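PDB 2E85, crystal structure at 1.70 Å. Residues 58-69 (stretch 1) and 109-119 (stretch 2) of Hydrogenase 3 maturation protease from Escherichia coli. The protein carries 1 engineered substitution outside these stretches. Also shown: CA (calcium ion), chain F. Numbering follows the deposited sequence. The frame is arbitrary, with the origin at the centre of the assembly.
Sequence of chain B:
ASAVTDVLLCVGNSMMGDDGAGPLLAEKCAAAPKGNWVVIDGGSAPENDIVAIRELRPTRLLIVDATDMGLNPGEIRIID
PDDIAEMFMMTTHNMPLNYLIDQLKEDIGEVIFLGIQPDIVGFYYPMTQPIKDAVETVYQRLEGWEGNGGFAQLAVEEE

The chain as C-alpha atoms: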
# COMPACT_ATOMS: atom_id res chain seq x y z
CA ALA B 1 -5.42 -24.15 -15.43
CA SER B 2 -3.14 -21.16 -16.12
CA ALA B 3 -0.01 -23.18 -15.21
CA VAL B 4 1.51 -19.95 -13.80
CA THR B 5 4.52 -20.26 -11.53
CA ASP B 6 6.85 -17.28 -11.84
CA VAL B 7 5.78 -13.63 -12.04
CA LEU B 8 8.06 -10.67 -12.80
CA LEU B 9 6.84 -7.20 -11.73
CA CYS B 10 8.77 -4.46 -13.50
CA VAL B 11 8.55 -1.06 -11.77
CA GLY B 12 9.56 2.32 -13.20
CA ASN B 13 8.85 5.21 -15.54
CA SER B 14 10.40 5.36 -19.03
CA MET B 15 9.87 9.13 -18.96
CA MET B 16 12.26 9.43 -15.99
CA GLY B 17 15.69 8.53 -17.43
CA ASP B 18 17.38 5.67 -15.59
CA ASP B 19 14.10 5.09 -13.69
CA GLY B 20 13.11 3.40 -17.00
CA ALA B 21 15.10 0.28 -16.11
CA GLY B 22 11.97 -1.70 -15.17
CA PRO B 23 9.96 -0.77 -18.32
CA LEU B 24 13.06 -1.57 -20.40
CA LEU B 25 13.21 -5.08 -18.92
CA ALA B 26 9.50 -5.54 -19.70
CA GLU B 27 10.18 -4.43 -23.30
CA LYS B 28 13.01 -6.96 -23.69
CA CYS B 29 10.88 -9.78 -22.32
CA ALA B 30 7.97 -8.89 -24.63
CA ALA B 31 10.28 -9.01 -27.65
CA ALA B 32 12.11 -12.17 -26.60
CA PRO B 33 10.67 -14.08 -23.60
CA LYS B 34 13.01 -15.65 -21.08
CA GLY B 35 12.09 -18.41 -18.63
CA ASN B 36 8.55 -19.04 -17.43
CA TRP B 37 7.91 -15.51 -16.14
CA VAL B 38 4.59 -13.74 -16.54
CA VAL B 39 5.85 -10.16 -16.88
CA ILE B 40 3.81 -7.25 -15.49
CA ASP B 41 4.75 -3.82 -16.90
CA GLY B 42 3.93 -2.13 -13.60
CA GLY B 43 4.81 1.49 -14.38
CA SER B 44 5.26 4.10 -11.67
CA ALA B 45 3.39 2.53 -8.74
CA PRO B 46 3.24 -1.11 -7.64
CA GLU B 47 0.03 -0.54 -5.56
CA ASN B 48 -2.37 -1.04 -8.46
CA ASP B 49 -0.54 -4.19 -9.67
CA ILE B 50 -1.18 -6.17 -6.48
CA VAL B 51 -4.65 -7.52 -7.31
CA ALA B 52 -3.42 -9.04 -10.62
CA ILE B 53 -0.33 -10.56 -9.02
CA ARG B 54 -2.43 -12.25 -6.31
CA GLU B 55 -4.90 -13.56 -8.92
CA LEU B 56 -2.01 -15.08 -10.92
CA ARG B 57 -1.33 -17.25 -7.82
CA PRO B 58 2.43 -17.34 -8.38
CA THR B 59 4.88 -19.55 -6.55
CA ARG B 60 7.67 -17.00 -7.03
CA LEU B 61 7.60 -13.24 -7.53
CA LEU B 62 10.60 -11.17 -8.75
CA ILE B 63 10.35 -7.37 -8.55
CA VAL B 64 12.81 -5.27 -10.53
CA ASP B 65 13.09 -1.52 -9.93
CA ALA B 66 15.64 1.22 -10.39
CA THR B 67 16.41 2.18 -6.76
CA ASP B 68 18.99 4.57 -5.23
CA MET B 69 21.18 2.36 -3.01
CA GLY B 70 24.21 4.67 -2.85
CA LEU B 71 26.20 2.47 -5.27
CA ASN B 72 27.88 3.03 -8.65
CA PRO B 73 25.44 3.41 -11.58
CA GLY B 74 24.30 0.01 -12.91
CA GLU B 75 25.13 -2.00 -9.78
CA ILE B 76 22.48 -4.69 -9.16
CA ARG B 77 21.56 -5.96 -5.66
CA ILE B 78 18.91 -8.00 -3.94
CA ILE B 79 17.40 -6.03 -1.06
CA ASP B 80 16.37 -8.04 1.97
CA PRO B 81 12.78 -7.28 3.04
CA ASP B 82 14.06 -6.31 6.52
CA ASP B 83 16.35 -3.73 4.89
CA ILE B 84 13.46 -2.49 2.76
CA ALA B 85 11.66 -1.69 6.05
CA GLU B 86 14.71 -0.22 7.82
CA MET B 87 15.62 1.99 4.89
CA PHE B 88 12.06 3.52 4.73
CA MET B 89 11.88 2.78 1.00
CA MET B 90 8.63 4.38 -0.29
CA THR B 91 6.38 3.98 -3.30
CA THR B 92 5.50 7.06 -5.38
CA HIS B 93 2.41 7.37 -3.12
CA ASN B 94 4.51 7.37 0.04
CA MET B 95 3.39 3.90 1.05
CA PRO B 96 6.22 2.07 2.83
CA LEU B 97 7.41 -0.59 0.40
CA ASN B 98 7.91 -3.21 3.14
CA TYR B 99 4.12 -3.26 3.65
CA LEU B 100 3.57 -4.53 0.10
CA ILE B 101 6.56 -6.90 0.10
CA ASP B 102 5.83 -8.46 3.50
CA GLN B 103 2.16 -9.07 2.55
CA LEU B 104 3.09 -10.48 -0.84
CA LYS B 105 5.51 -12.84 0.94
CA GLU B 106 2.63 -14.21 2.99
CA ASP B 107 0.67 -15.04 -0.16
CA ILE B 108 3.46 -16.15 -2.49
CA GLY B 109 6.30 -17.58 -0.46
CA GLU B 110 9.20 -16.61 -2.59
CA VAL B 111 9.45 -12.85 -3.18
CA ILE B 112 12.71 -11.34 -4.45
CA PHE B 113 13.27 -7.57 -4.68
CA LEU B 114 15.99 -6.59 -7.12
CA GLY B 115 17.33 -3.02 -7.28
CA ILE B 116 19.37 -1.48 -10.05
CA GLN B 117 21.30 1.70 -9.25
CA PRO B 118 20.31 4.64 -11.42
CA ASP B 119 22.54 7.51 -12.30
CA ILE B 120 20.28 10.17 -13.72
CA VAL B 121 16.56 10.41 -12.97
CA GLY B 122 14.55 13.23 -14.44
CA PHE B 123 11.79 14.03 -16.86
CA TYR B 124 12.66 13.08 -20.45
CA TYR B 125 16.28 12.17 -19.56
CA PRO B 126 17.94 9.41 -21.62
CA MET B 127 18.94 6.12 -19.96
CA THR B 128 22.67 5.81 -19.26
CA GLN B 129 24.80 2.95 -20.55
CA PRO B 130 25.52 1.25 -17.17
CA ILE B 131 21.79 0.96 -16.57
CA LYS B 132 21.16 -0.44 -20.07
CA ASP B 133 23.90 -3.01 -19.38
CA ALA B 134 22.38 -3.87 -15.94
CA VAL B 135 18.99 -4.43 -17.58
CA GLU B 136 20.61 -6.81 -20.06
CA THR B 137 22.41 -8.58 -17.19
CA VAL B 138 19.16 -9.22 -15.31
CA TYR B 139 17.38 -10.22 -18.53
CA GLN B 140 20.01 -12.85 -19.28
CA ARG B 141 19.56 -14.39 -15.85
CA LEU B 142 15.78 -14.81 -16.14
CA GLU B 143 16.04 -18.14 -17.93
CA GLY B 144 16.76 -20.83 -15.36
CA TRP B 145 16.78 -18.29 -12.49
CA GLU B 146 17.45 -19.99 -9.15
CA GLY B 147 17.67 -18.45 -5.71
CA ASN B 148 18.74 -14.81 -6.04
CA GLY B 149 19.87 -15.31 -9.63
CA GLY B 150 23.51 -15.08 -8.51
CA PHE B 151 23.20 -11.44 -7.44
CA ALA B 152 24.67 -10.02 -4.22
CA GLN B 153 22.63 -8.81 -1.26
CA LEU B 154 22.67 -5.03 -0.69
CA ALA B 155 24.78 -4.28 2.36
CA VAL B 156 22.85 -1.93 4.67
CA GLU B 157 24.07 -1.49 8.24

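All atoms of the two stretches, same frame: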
# COMPACT_ATOMS: atom_id res chain seq x y z
N PRO B 58 1.08 -16.88 -8.12
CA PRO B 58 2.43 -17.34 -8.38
C PRO B 58 3.03 -18.09 -7.21
O PRO B 58 2.57 -17.95 -6.06
CB PRO B 58 3.22 -16.05 -8.60
CG PRO B 58 2.42 -14.99 -7.94
CD PRO B 58 1.01 -15.42 -7.92
N THR B 59 4.04 -18.88 -7.52
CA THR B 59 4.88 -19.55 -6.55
C THR B 59 6.12 -18.70 -6.24
O THR B 59 6.75 -18.84 -5.19
CB THR B 59 5.32 -20.94 -7.07
OG1 THR B 59 5.87 -20.81 -8.39
CG2 THR B 59 4.12 -21.88 -7.15
N ARG B 60 6.49 -17.84 -7.18
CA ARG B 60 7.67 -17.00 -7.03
C ARG B 60 7.43 -15.67 -7.71
O ARG B 60 6.91 -15.63 -8.82
CB ARG B 60 8.90 -17.69 -7.63
CG ARG B 60 10.14 -16.80 -7.80
CD ARG B 60 11.35 -17.65 -8.07
NE ARG B 60 11.29 -18.33 -9.36
CZ ARG B 60 12.26 -19.11 -9.84
NH1 ARG B 60 13.37 -19.30 -9.14
NH2 ARG B 60 12.13 -19.66 -11.03
N LEU B 61 7.76 -14.59 -7.01
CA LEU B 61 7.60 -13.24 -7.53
C LEU B 61 8.96 -12.51 -7.48
O LEU B 61 9.57 -12.41 -6.40
CB LEU B 61 6.61 -12.48 -6.70
CG LEU B 61 6.48 -10.98 -7.06
CD1 LEU B 61 5.86 -10.76 -8.41
CD2 LEU B 61 5.71 -10.25 -5.97
N LEU B 62 9.40 -11.99 -8.63
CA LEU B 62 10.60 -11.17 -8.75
C LEU B 62 10.15 -9.74 -9.06
O LEU B 62 9.38 -9.54 -10.00
CB LEU B 62 11.49 -11.66 -9.89
CG LEU B 62 12.76 -10.87 -10.22
CD1 LEU B 62 13.72 -10.63 -9.03
CD2 LEU B 62 13.52 -11.52 -11.36
N ILE B 63 10.67 -8.78 -8.32
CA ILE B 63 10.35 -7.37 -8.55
C ILE B 63 11.64 -6.70 -8.93
O ILE B 63 12.64 -6.85 -8.23
CB ILE B 63 9.81 -6.72 -7.26
CG1 ILE B 63 8.55 -7.46 -6.81
CG2 ILE B 63 9.51 -5.23 -7.47
CD1 ILE B 63 8.12 -7.17 -5.37
N VAL B 64 11.62 -5.96 -10.04
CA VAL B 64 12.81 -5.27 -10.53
C VAL B 64 12.50 -3.78 -10.63
O VAL B 64 11.52 -3.38 -11.27
CB VAL B 64 13.24 -5.78 -11.93
CG1 VAL B 64 14.31 -4.84 -12.56
CG2 VAL B 64 13.69 -7.28 -11.87
N ASP B 65 13.35 -2.95 -10.01
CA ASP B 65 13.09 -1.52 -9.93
C ASP B 65 14.41 -0.78 -9.85
O ASP B 65 15.31 -1.21 -9.14
CB ASP B 65 12.27 -1.23 -8.67
CG ASP B 65 11.73 0.21 -8.61
OD1 ASP B 65 11.86 0.97 -9.58
OD2 ASP B 65 11.12 0.58 -7.58
N ALA B 66 14.54 0.33 -10.58
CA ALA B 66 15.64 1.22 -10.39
C ALA B 66 15.47 1.85 -8.99
O ALA B 66 14.39 2.38 -8.67
CB ALA B 66 15.61 2.32 -11.46
N THR B 67 16.52 1.83 -8.17
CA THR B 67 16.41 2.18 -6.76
C THR B 67 17.75 2.82 -6.34
O THR B 67 18.77 2.22 -6.57
CB THR B 67 16.25 0.88 -5.92
OG1 THR B 67 15.04 0.19 -6.28
CG2 THR B 67 16.26 1.14 -4.45
N ASP B 68 17.73 3.99 -5.71
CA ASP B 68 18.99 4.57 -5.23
C ASP B 68 19.43 3.78 -3.99
O ASP B 68 18.68 3.69 -3.00
CB ASP B 68 18.88 6.07 -4.95
CG ASP B 68 20.21 6.69 -4.46
OD1 ASP B 68 21.31 6.20 -4.81
OD2 ASP B 68 20.15 7.71 -3.71
N MET B 69 20.62 3.21 -4.07
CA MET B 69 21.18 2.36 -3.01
C MET B 69 22.53 2.90 -2.56
O MET B 69 23.22 2.26 -1.74
CB MET B 69 21.32 0.90 -3.49
CG MET B 69 19.97 0.14 -3.85
SD MET B 69 20.19 -1.47 -4.67
CE MET B 69 20.85 -0.93 -6.29
N GLY B 109 5.39 -16.63 -1.08
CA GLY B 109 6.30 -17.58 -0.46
C GLY B 109 7.70 -17.65 -1.05
O GLY B 109 8.60 -18.18 -0.41
N GLU B 110 7.90 -17.18 -2.28
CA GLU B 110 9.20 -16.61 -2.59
C GLU B 110 9.01 -15.28 -3.31
O GLU B 110 8.47 -15.24 -4.41
CB GLU B 110 10.05 -17.54 -3.42
CG GLU B 110 11.46 -17.02 -3.64
CD GLU B 110 12.41 -18.09 -4.15
OE1 GLU B 110 11.91 -19.07 -4.73
OE2 GLU B 110 13.63 -17.94 -3.96
N VAL B 111 9.47 -14.21 -2.65
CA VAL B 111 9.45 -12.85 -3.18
C VAL B 111 10.87 -12.29 -3.16
O VAL B 111 11.55 -12.33 -2.12
CB VAL B 111 8.48 -11.95 -2.38
CG1 VAL B 111 8.45 -10.51 -2.93
CG2 VAL B 111 7.10 -12.56 -2.39
N ILE B 112 11.34 -11.81 -4.31
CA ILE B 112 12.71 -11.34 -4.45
C ILE B 112 12.61 -9.90 -4.92
O ILE B 112 11.95 -9.67 -5.93
CB ILE B 112 13.47 -12.19 -5.53
CG1 ILE B 112 13.42 -13.68 -5.17
CG2 ILE B 112 14.95 -11.81 -5.69
CD1 ILE B 112 13.68 -14.64 -6.33
N PHE B 113 13.26 -8.97 -4.23
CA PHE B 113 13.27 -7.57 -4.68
C PHE B 113 14.65 -7.26 -5.18
O PHE B 113 15.61 -7.28 -4.39
CB PHE B 113 12.96 -6.60 -3.53
CG PHE B 113 12.87 -5.19 -4.00
CD1 PHE B 113 11.66 -4.70 -4.44
CD2 PHE B 113 14.03 -4.39 -4.11
CE1 PHE B 113 11.56 -3.42 -4.94
CE2 PHE B 113 13.93 -3.09 -4.60
CZ PHE B 113 12.70 -2.61 -5.02
N LEU B 114 14.74 -6.93 -6.47
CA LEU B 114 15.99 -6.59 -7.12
C LEU B 114 16.09 -5.11 -7.52
O LEU B 114 15.24 -4.59 -8.27
CB LEU B 114 16.17 -7.46 -8.36
CG LEU B 114 17.48 -7.34 -9.14
CD1 LEU B 114 17.75 -8.61 -9.92
CD2 LEU B 114 17.51 -6.14 -10.10
N GLY B 115 17.11 -4.43 -7.01
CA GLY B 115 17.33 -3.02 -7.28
C GLY B 115 18.46 -2.87 -8.28
O GLY B 115 19.44 -3.64 -8.27
N ILE B 116 18.32 -1.87 -9.13
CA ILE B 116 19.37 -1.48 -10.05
C ILE B 116 19.64 -0.02 -9.75
O ILE B 116 18.69 0.80 -9.75
CB ILE B 116 18.90 -1.54 -11.52
CG1 ILE B 116 18.56 -2.96 -11.92
CG2 ILE B 116 19.94 -0.90 -12.46
CD1 ILE B 116 17.76 -3.08 -13.22
N GLN B 117 20.92 0.31 -9.55
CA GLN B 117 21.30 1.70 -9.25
C GLN B 117 21.19 2.61 -10.45
O GLN B 117 21.90 2.43 -11.43
CB GLN B 117 22.73 1.74 -8.73
CG GLN B 117 23.20 3.17 -8.45
CD GLN B 117 22.62 3.72 -7.22
OE1 GLN B 117 22.66 3.07 -6.18
NE2 GLN B 117 22.08 4.92 -7.30
N PRO B 118 20.31 3.63 -10.36
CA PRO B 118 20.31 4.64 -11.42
C PRO B 118 21.41 5.66 -11.25
O PRO B 118 22.00 5.81 -10.15
CB PRO B 118 18.96 5.33 -11.26
CG PRO B 118 18.71 5.29 -9.81
CD PRO B 118 19.23 3.89 -9.38
N ASP B 119 21.67 6.36 -12.34
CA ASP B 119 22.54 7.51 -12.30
C ASP B 119 21.74 8.77 -12.38
O ASP B 119 21.76 9.60 -11.46
CB ASP B 119 23.56 7.50 -13.42
CG ASP B 119 24.70 8.51 -13.16
OD1 ASP B 119 24.63 9.13 -12.07
OD2 ASP B 119 25.59 8.66 -14.04
CA CA F . 12.08 3.27 -9.51
O HOH W 1 11.45 3.19 -7.19
O HOH W 2 9.75 3.28 -8.78
O HOH W 3 12.58 5.20 -8.48

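What satisfies the backbone where the two strands meet? Strands 60-66 and 111-116 run parallel, and the odd-numbered residues of the first supply both NH and carbonyl to the second. Leu61 N donates to Glu110 O (2.8 Å), and Leu61 O accepts from Ile112 N (2.8 Å). Ile63 repeats the pattern, its N reaching Ile112 O at 2.9 Å and its O receiving Leu114 N at 2.7 Å. Asp65 N then binds Leu114 O (3.0 Å), while Asp65 O takes Ile116 N (3.1 Å). Thr67 N closes the ladder on Ile116 O (2.9 Å).

How does the pairing continue once the strands end? The side chain of Gln117 takes over, using both ends of its amide. Gln117 NE2 donates to Asp68 OD1 at 2.9 Å and to Pro118 O at 3.0 Å, so both amide hydrogens are used; Gln117 OE1 accepts from Met69 N at 2.9 Å. Asp68 and Met69, beyond the last backbone bond of the ladder, are thus held by the Gln117 side chain.

What occupies the oxygens of Asp65 and Ala66 that the ladder leaves free? A calcium ion binds Asp65 OD1 at 2.3 Å and Ala66 O at 2.6 Å, so these two oxygens lie close together through shared coordination. Three waters and one atom elsewhere in the structure also bind the metal. Asp65 OD2 accepts from water 1 at 2.7 Å.

Why is there room beside Gly115? Gly115 has no CB, and one would come within 3.0 Å of Met69 SD, a clash, and would crowd Thr67 CB; without one, Met69 CE packs 3.6 Å from Gly115 O. Thr67 OG1 donates to Asp65 O (3.2 Å) and lies at the edge of the Phe113 ring, 3.8 Å from Phe113 CE2.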